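Local coordinates for hypothetical protein TM1631 (PDB 1VPQ) that is of unknown function but belongs to the DUF72 family, whose parallel beta/alpha fold is related to the TIM barrels, at residues Tyr167-Leu170 and Arg171-Ile175; Val154-His158 and Tyr159-Arg163. All coordinates share one frame; numbering follows the deposited sequence.

Contact 1 (Tyr167-Leu170 and Arg171-Ile175)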
ATOM      1  N   TYR A 167       2.327  -8.593 -16.935  1.00 32.19           N
ATOM      2  CA  TYR A 167       2.364  -7.156 -17.210  1.00 32.35           C
ATOM      3  C   TYR A 167       1.476  -6.787 -18.395  1.00 32.43           C
ATOM      4  O   TYR A 167       0.857  -5.733 -18.396  1.00 32.46           O
ATOM      5  CB  TYR A 167       3.806  -6.696 -17.449  1.00 32.36           C
ATOM      6  CG  TYR A 167       4.647  -6.923 -16.240  1.00 32.42           C
ATOM      7  CD1 TYR A 167       4.675  -5.988 -15.211  1.00 33.35           C
ATOM      8  CD2 TYR A 167       5.355  -8.105 -16.079  1.00 32.67           C
ATOM      9  CE1 TYR A 167       5.411  -6.208 -14.062  1.00 32.13           C
ATOM     10  CE2 TYR A 167       6.096  -8.341 -14.932  1.00 33.09           C
ATOM     11  CZ  TYR A 167       6.126  -7.386 -13.928  1.00 33.17           C
ATOM     12  OH  TYR A 167       6.870  -7.606 -12.793  1.00 33.18           O
ATOM     13  N   GLU A 168       1.433  -7.656 -19.400  1.00 32.55           N
ATOM     14  CA  GLU A 168       0.512  -7.508 -20.523  1.00 32.69           C
ATOM     15  C   GLU A 168      -0.938  -7.539 -20.047  1.00 32.21           C
ATOM     16  O   GLU A 168      -1.767  -6.753 -20.505  1.00 32.05           O
ATOM     17  CB  GLU A 168       0.754  -8.604 -21.574  1.00 33.00           C
ATOM     18  CG  GLU A 168       2.095  -8.448 -22.292  1.00 34.83           C
ATOM     19  CD  GLU A 168       2.301  -9.425 -23.450  1.00 37.37           C
ATOM     20  OE1 GLU A 168       1.787 -10.563 -23.377  1.00 39.40           O
ATOM     21  OE2 GLU A 168       2.997  -9.055 -24.432  1.00 37.58           O
ATOM     22  N   PHE A 169      -1.242  -8.445 -19.122  1.00 31.77           N
ATOM     23  CA  PHE A 169      -2.585  -8.508 -18.559  1.00 31.40           C
ATOM     24  C   PHE A 169      -2.951  -7.201 -17.843  1.00 31.04           C
ATOM     25  O   PHE A 169      -4.008  -6.622 -18.091  1.00 30.81           O
ATOM     26  CB  PHE A 169      -2.750  -9.698 -17.605  1.00 31.46           C
ATOM     27  CG  PHE A 169      -4.080  -9.711 -16.907  1.00 31.25           C
ATOM     28  CD1 PHE A 169      -5.212 -10.211 -17.541  1.00 31.47           C
ATOM     29  CD2 PHE A 169      -4.214  -9.171 -15.640  1.00 30.73           C
ATOM     30  CE1 PHE A 169      -6.452 -10.196 -16.897  1.00 31.31           C
ATOM     31  CE2 PHE A 169      -5.443  -9.148 -15.004  1.00 31.14           C
ATOM     32  CZ  PHE A 169      -6.558  -9.659 -15.628  1.00 30.95           C
ATOM     33  N   LEU A 170      -2.073  -6.752 -16.950  1.00 30.76           N
ATOM     34  CA  LEU A 170      -2.317  -5.537 -16.182  1.00 30.37           C
ATOM     35  C   LEU A 170      -2.551  -4.354 -17.127  1.00 30.32           C
ATOM     36  O   LEU A 170      -3.550  -3.666 -17.003  1.00 29.99           O
ATOM     37  CB  LEU A 170      -1.161  -5.253 -15.227  1.00 30.19           C
ATOM     38  CG  LEU A 170      -0.905  -6.277 -14.113  1.00 30.04           C
ATOM     39  CD1 LEU A 170       0.319  -5.899 -13.318  1.00 30.26           C
ATOM     40  CD2 LEU A 170      -2.094  -6.422 -13.179  1.00 29.29           C
ATOM     41  N   ARG A 171      -1.630  -4.141 -18.062  1.00 30.54           N
ATOM     42  CA  ARG A 171      -1.777  -3.125 -19.120  1.00 31.25           C
ATOM     43  C   ARG A 171      -3.067  -3.202 -19.941  1.00 31.14           C
ATOM     44  O   ARG A 171      -3.624  -2.168 -20.359  1.00 32.24           O
ATOM     45  CB  ARG A 171      -0.604  -3.209 -20.107  1.00 31.72           C
ATOM     46  CG  ARG A 171       0.623  -2.420 -19.699  1.00 33.37           C
ATOM     47  CD  ARG A 171       1.696  -2.488 -20.779  1.00 36.11           C
ATOM     48  NE  ARG A 171       2.730  -3.467 -20.451  1.00 38.68           N
ATOM     49  CZ  ARG A 171       3.850  -3.207 -19.769  1.00 41.27           C
ATOM     50  NH1 ARG A 171       4.128  -1.978 -19.322  1.00 41.62           N
ATOM     51  NH2 ARG A 171       4.716  -4.192 -19.530  1.00 42.13           N
ATOM     52  N   ASN A 172      -3.522  -4.415 -20.242  1.00 30.78           N
ATOM     53  CA  ASN A 172      -4.732  -4.566 -21.052  1.00 30.10           C
ATOM     54  C   ASN A 172      -5.986  -4.237 -20.257  1.00 29.88           C
ATOM     55  O   ASN A 172      -7.032  -3.951 -20.836  1.00 29.53           O
ATOM     56  CB  ASN A 172      -4.835  -5.969 -21.639  1.00 30.12           C
ATOM     57  CG  ASN A 172      -4.024  -6.135 -22.910  1.00 29.97           C
ATOM     58  OD1 ASN A 172      -3.927  -5.230 -23.730  1.00 31.18           O
ATOM     59  ND2 ASN A 172      -3.454  -7.308 -23.085  1.00 30.86           N
ATOM     60  N   HIS A 173      -5.866  -4.260 -18.930  1.00 29.37           N
ATOM     61  CA  HIS A 173      -6.998  -4.015 -18.044  1.00 29.38           C
ATOM     62  C   HIS A 173      -6.861  -2.775 -17.166  1.00 29.56           C
ATOM     63  O   HIS A 173      -7.697  -2.546 -16.301  1.00 29.37           O
ATOM     64  CB  HIS A 173      -7.240  -5.267 -17.203  1.00 29.40           C
ATOM     65  CG  HIS A 173      -7.569  -6.466 -18.034  1.00 29.20           C
ATOM     66  ND1 HIS A 173      -6.600  -7.283 -18.576  1.00 28.68           N
ATOM     67  CD2 HIS A 173      -8.756  -6.942 -18.477  1.00 29.13           C
ATOM     68  CE1 HIS A 173      -7.181  -8.232 -19.288  1.00 28.95           C
ATOM     69  NE2 HIS A 173      -8.488  -8.050 -19.242  1.00 28.61           N
ATOM     70  N   GLY A 174      -5.825  -1.968 -17.408  1.00 29.78           N
ATOM     71  CA  GLY A 174      -5.612  -0.708 -16.683  1.00 29.94           C
ATOM     72  C   GLY A 174      -5.465  -0.868 -15.177  1.00 30.34           C
ATOM     73  O   GLY A 174      -5.997  -0.070 -14.396  1.00 30.26           O
ATOM     74  N   ILE A 175      -4.748  -1.907 -14.766  1.00 30.70           N
ATOM     75  CA  ILE A 175      -4.434  -2.121 -13.354  1.00 30.90           C
ATOM     76  C   ILE A 175      -3.015  -1.640 -13.079  1.00 31.09           C
ATOM     77  O   ILE A 175      -2.073  -2.036 -13.757  1.00 30.93           O
ATOM     78  CB  ILE A 175      -4.568  -3.592 -12.952  1.00 30.93           C
ATOM     79  CG1 ILE A 175      -6.006  -4.076 -13.192  1.00 31.45           C
ATOM     80  CG2 ILE A 175      -4.180  -3.780 -11.479  1.00 30.97           C
ATOM     81  CD1 ILE A 175      -6.171  -5.588 -13.207  1.00 32.17           C
TER

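Contact 2 (Val154-His158 and Tyr159-Arg163). With SO4 (sulfate ion), chain C; SO4 (sulfate ion), chain B.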
ATOM      1  N   VAL A 154      -2.499  -3.691  -8.080  1.00 30.97           N
ATOM      2  CA  VAL A 154      -2.290  -5.075  -7.635  1.00 31.38           C
ATOM      3  C   VAL A 154      -0.817  -5.364  -7.295  1.00 31.81           C
ATOM      4  O   VAL A 154       0.101  -4.978  -8.033  1.00 31.11           O
ATOM      5  CB  VAL A 154      -2.823  -6.112  -8.688  1.00 31.50           C
ATOM      6  CG1 VAL A 154      -2.340  -7.532  -8.362  1.00 31.37           C
ATOM      7  CG2 VAL A 154      -4.359  -6.092  -8.753  1.00 30.45           C
ATOM      8  N   GLU A 155      -0.638  -6.070  -6.176  1.00 32.25           N
ATOM      9  CA  GLU A 155       0.651  -6.555  -5.700  1.00 32.76           C
ATOM     10  C   GLU A 155       0.633  -8.086  -5.546  1.00 32.85           C
ATOM     11  O   GLU A 155      -0.277  -8.645  -4.922  1.00 33.16           O
ATOM     12  CB  GLU A 155       0.951  -5.940  -4.323  1.00 33.04           C
ATOM     13  CG  GLU A 155       2.344  -6.241  -3.781  1.00 33.53           C
ATOM     14  CD  GLU A 155       2.506  -5.891  -2.307  1.00 34.69           C
ATOM     15  OE1 GLU A 155       1.913  -4.892  -1.866  1.00 35.38           O
ATOM     16  OE2 GLU A 155       3.231  -6.610  -1.583  1.00 35.12           O
ATOM     17  N   PHE A 156       1.671  -8.741  -6.063  1.00 32.84           N
ATOM     18  CA  PHE A 156       1.874 -10.184  -5.893  1.00 32.54           C
ATOM     19  C   PHE A 156       3.012 -10.478  -4.923  1.00 32.42           C
ATOM     20  O   PHE A 156       3.974  -9.713  -4.828  1.00 32.40           O
ATOM     21  CB  PHE A 156       2.208 -10.845  -7.225  1.00 32.87           C
ATOM     22  CG  PHE A 156       1.354 -10.389  -8.360  1.00 32.01           C
ATOM     23  CD1 PHE A 156       0.082 -10.914  -8.540  1.00 32.78           C
ATOM     24  CD2 PHE A 156       1.828  -9.446  -9.263  1.00 33.60           C
ATOM     25  CE1 PHE A 156      -0.720 -10.491  -9.613  1.00 33.28           C
ATOM     26  CE2 PHE A 156       1.042  -9.020 -10.338  1.00 32.62           C
ATOM     27  CZ  PHE A 156      -0.232  -9.546 -10.513  1.00 32.22           C
ATOM     28  N   ARG A 157       2.888 -11.597  -4.215  1.00 32.10           N
ATOM     29  CA  ARG A 157       3.914 -12.076  -3.295  1.00 31.92           C
ATOM     30  C   ARG A 157       4.710 -13.246  -3.880  1.00 31.87           C
ATOM     31  O   ARG A 157       5.871 -13.438  -3.531  1.00 32.48           O
ATOM     32  CB  ARG A 157       3.271 -12.525  -1.985  1.00 31.90           C
ATOM     33  CG  ARG A 157       4.273 -12.842  -0.873  1.00 32.12           C
ATOM     34  CD  ARG A 157       4.562 -11.606  -0.077  1.00 32.34           C
ATOM     35  NE  ARG A 157       3.544 -11.413   0.956  1.00 32.87           N
ATOM     36  CZ  ARG A 157       3.106 -10.239   1.397  1.00 33.51           C
ATOM     37  NH1 ARG A 157       3.556  -9.099   0.884  1.00 33.33           N
ATOM     38  NH2 ARG A 157       2.192 -10.206   2.355  1.00 34.13           N
ATOM     39  N   HIS A 158       4.097 -14.019  -4.772  1.00 31.43           N
ATOM     40  CA  HIS A 158       4.716 -15.247  -5.274  1.00 30.89           C
ATOM     41  C   HIS A 158       5.530 -14.978  -6.555  1.00 31.04           C
ATOM     42  O   HIS A 158       5.080 -14.241  -7.438  1.00 30.69           O
ATOM     43  CB  HIS A 158       3.628 -16.307  -5.520  1.00 30.65           C
ATOM     44  CG  HIS A 158       4.154 -17.706  -5.635  1.00 29.93           C
ATOM     45  ND1 HIS A 158       4.258 -18.364  -6.842  1.00 28.26           N
ATOM     46  CD2 HIS A 158       4.604 -18.572  -4.694  1.00 29.03           C
ATOM     47  CE1 HIS A 158       4.751 -19.573  -6.639  1.00 28.89           C
ATOM     48  NE2 HIS A 158       4.969 -19.724  -5.343  1.00 28.07           N
ATOM     49  N   TYR A 159       6.717 -15.588  -6.629  1.00 30.87           N
ATOM     50  CA  TYR A 159       7.656 -15.433  -7.746  1.00 30.99           C
ATOM     51  C   TYR A 159       7.064 -15.753  -9.138  1.00 31.02           C
ATOM     52  O   TYR A 159       7.390 -15.088 -10.125  1.00 31.18           O
ATOM     53  CB  TYR A 159       8.915 -16.292  -7.500  1.00 30.91           C
ATOM     54  CG  TYR A 159       8.712 -17.778  -7.735  1.00 30.75           C
ATOM     55  CD1 TYR A 159       8.096 -18.585  -6.771  1.00 30.17           C
ATOM     56  CD2 TYR A 159       9.125 -18.375  -8.923  1.00 29.79           C
ATOM     57  CE1 TYR A 159       7.903 -19.939  -6.987  1.00 29.96           C
ATOM     58  CE2 TYR A 159       8.928 -19.729  -9.148  1.00 30.37           C
ATOM     59  CZ  TYR A 159       8.313 -20.510  -8.179  1.00 30.38           C
ATOM     60  OH  TYR A 159       8.115 -21.860  -8.403  1.00 30.07           O
ATOM     61  N   SER A 160       6.199 -16.770  -9.197  1.00 30.93           N
ATOM     62  CA  SER A 160       5.572 -17.241 -10.440  1.00 30.52           C
ATOM     63  C   SER A 160       4.941 -16.137 -11.298  1.00 30.77           C
ATOM     64  O   SER A 160       4.733 -16.324 -12.501  1.00 30.73           O
ATOM     65  CB  SER A 160       4.501 -18.285 -10.109  1.00 30.48           C
ATOM     66  OG  SER A 160       3.515 -17.758  -9.239  1.00 29.15           O
ATOM     67  N   TRP A 161       4.630 -15.005 -10.669  1.00 31.03           N
ATOM     68  CA  TRP A 161       3.964 -13.891 -11.332  1.00 31.18           C
ATOM     69  C   TRP A 161       4.888 -12.963 -12.133  1.00 31.38           C
ATOM     70  O   TRP A 161       4.402 -12.174 -12.944  1.00 31.39           O
ATOM     71  CB  TRP A 161       3.193 -13.058 -10.299  1.00 30.87           C
ATOM     72  CG  TRP A 161       1.942 -13.712  -9.785  1.00 30.35           C
ATOM     73  CD1 TRP A 161       1.771 -14.321  -8.576  1.00 29.67           C
ATOM     74  CD2 TRP A 161       0.677 -13.799 -10.457  1.00 29.93           C
ATOM     75  NE1 TRP A 161       0.492 -14.791  -8.463  1.00 28.78           N
ATOM     76  CE2 TRP A 161      -0.201 -14.489  -9.603  1.00 29.02           C
ATOM     77  CE3 TRP A 161       0.208 -13.371 -11.710  1.00 29.87           C
ATOM     78  CZ2 TRP A 161      -1.523 -14.759  -9.950  1.00 28.93           C
ATOM     79  CZ3 TRP A 161      -1.108 -13.638 -12.053  1.00 29.70           C
ATOM     80  CH2 TRP A 161      -1.959 -14.326 -11.174  1.00 29.73           C
ATOM     81  N   ASP A 162       6.201 -13.026 -11.908  1.00 31.78           N
ATOM     82  CA  ASP A 162       7.131 -12.100 -12.590  1.00 32.11           C
ATOM     83  C   ASP A 162       7.465 -12.566 -14.007  1.00 31.79           C
ATOM     84  O   ASP A 162       8.598 -12.966 -14.293  1.00 31.87           O
ATOM     85  CB  ASP A 162       8.423 -11.872 -11.786  1.00 32.42           C
ATOM     86  CG  ASP A 162       9.404 -10.942 -12.510  1.00 33.41           C
ATOM     87  OD1 ASP A 162       8.955  -9.911 -13.037  1.00 35.14           O
ATOM     88  OD2 ASP A 162      10.616 -11.247 -12.573  1.00 35.17           O
ATOM     89  N   ARG A 163       6.471 -12.486 -14.887  1.00 31.28           N
ATOM     90  CA  ARG A 163       6.600 -12.942 -16.266  1.00 31.01           C
ATOM     91  C   ARG A 163       5.829 -11.987 -17.178  1.00 30.96           C
ATOM     92  O   ARG A 163       4.959 -11.260 -16.718  1.00 30.78           O
ATOM     93  CB  ARG A 163       6.089 -14.386 -16.411  1.00 30.78           C
ATOM     94  CG  ARG A 163       4.685 -14.618 -15.867  1.00 30.49           C
ATOM     95  CD  ARG A 163       4.291 -16.086 -15.903  1.00 30.96           C
ATOM     96  NE  ARG A 163       4.261 -16.629 -17.259  1.00 31.42           N
ATOM     97  CZ  ARG A 163       4.136 -17.921 -17.569  1.00 30.21           C
ATOM     98  NH1 ARG A 163       4.020 -18.846 -16.625  1.00 28.11           N
ATOM     99  NH2 ARG A 163       4.128 -18.290 -18.844  1.00 29.25           N
TER
HETATM  100  S   SO4 C 263       1.914 -13.817   3.111  1.00 42.12           S
HETATM  101  O1  SO4 C 263       0.903 -12.854   3.539  1.00 41.66           O
HETATM  102  O2  SO4 C 263       1.866 -15.004   3.947  1.00 42.36           O
HETATM  103  O3  SO4 C 263       1.651 -14.229   1.740  1.00 43.40           O
HETATM  104  O4  SO4 C 263       3.243 -13.226   3.191  1.00 42.25           O
HETATM  105  S   SO4 B 262       1.445  -6.592   3.463  1.00 49.31           S
HETATM  106  O1  SO4 B 262       1.690  -6.852   2.048  1.00 50.28           O
HETATM  107  O2  SO4 B 262       0.764  -7.726   4.077  1.00 50.49           O
HETATM  108  O3  SO4 B 262       2.730  -6.388   4.115  1.00 49.70           O
HETATM  109  O4  SO4 B 262       0.588  -5.419   3.596  1.00 49.48           O

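Contact 1 (Tyr167-Leu170 and Arg171-Ile175)
The C-terminal turns of helix 164-173 and the glycine exit beyond them bring Phe169 against His173 and Leu170 against Ile175. His173 folds its imidazole back onto the preceding turn: CG sits beside its own backbone N (chi1 -61°), which swings ND1 to Phe169 O at 2.7 Å with a nearly straight N-H (167°). That oxygen lies practically in the imidazole plane, so the bond fixes the turn of the ring as well as its position. The same side chain lies over one face of the Phe169 phenyl, near the rim, with CE1 of Phe169 and CE1 of His173 3.2 Å apart; the planes meet at 33°, an oblique pairing. Phe169 also carries this ring toward helix 135-147, where it touches Val138 and Leu141.

One oxygen ties off the helix. Leu170 O accepts Ile175 N at 3.1 Å and His173 N also at 3.1 Å, the two donors arriving from opposite faces of the carbonyl plane. Between them Gly174 has positive phi, turning the chain out of the helix. Across this turn Leu170 CD2 packs crosswise on Ile175 CB at 3.8 Å, and Ile175 CD1 reaches Phe169 CE2 at 4.1 Å. One turn earlier, Arg171 N bonds to Tyr167 O at 3.0 Å, and the bent arginine chain runs back until NH2 lies 3.4 Å from Tyr167 CB. The 6→1 bond from Ile175 N to Leu170 O, Gly174 in a left-handed conformation and the apolar Leu170-Ile175 pair resemble a Schellman C-cap, here leading into strand 176-181 of a beta-alpha-beta unit.

Contact 2 (Val154-His158 and Tyr159-Arg163)
Phe156 and Trp161 form the aromatic core of the turn that follows strand 152-155. Their rings make an offset stack, the phenyl against the five-membered ring of the indole with centroids 4.3 Å apart and planes only 13° from parallel; Phe156 CD1 comes to 3.5 Å from Trp161 CD2, and Trp161 CB adds a CH-pi contact over the phenyl face. His158 and Tyr159 run side by side, but their rings are inclined at 45°, with Tyr159 CD1 over one imidazole face.

Hydrogen bonds hold the turn. At the imidazole edge, His158 ND1 and Ser160 OG are 2.6 Å apart, a short bond in which either may be the donor; the serine oxygen also bonds to Phe133 N. Trp161 N makes a weak 3.4 Å bond to His158 O, while its NE1 binds Phe131 O. An alanine in place of Trp161 would probably leave one face of Phe156 uncovered and Phe131 O without its indole donor.

Charge gathers on the other flank. Arg157, bent at chi2 and chi3, offers its guanidinium edge to two sulfates, probably from the crystallisation liquor: NE is 2.9 Å from O4 of the chain C sulfate and NH1 3.1 Å from O1 of the chain B sulfate. Glu155 OE2 forms a longer salt bridge, 3.5 Å, with NH1. Tyr220 OH, Lys84 NZ, Arg203 NH2 and Phe129 N also bond to the sulfates. A strand running into a loop that presents a basic, anion-binding group is consistent with the pocket at the C-terminal strand ends of TIM-barrel relatives.

Overall arrangement
Contact 2 comes first along the chain, leaving strand 152-155 and filling the loop before helix 164-173; contact 1 then closes that helix and leads toward strand 176-181. Together they cover the end of the first strand, the loop and most of the helix of one beta-alpha-beta unit, whose two strands are neighbours in the parallel sheet. Their centres lie about 14 Å apart, on the same side of the chain's centre, and they touch twice: Tyr167 OH and Asp162 OD1 make a probable hydrogen bond at 3.1 Å, and Ile175 CG2 packs 3.6 Å from Val154 CG2. The sulfate-binding loop thus leads into the start of helix 164-173 and contact 1 forms its far end.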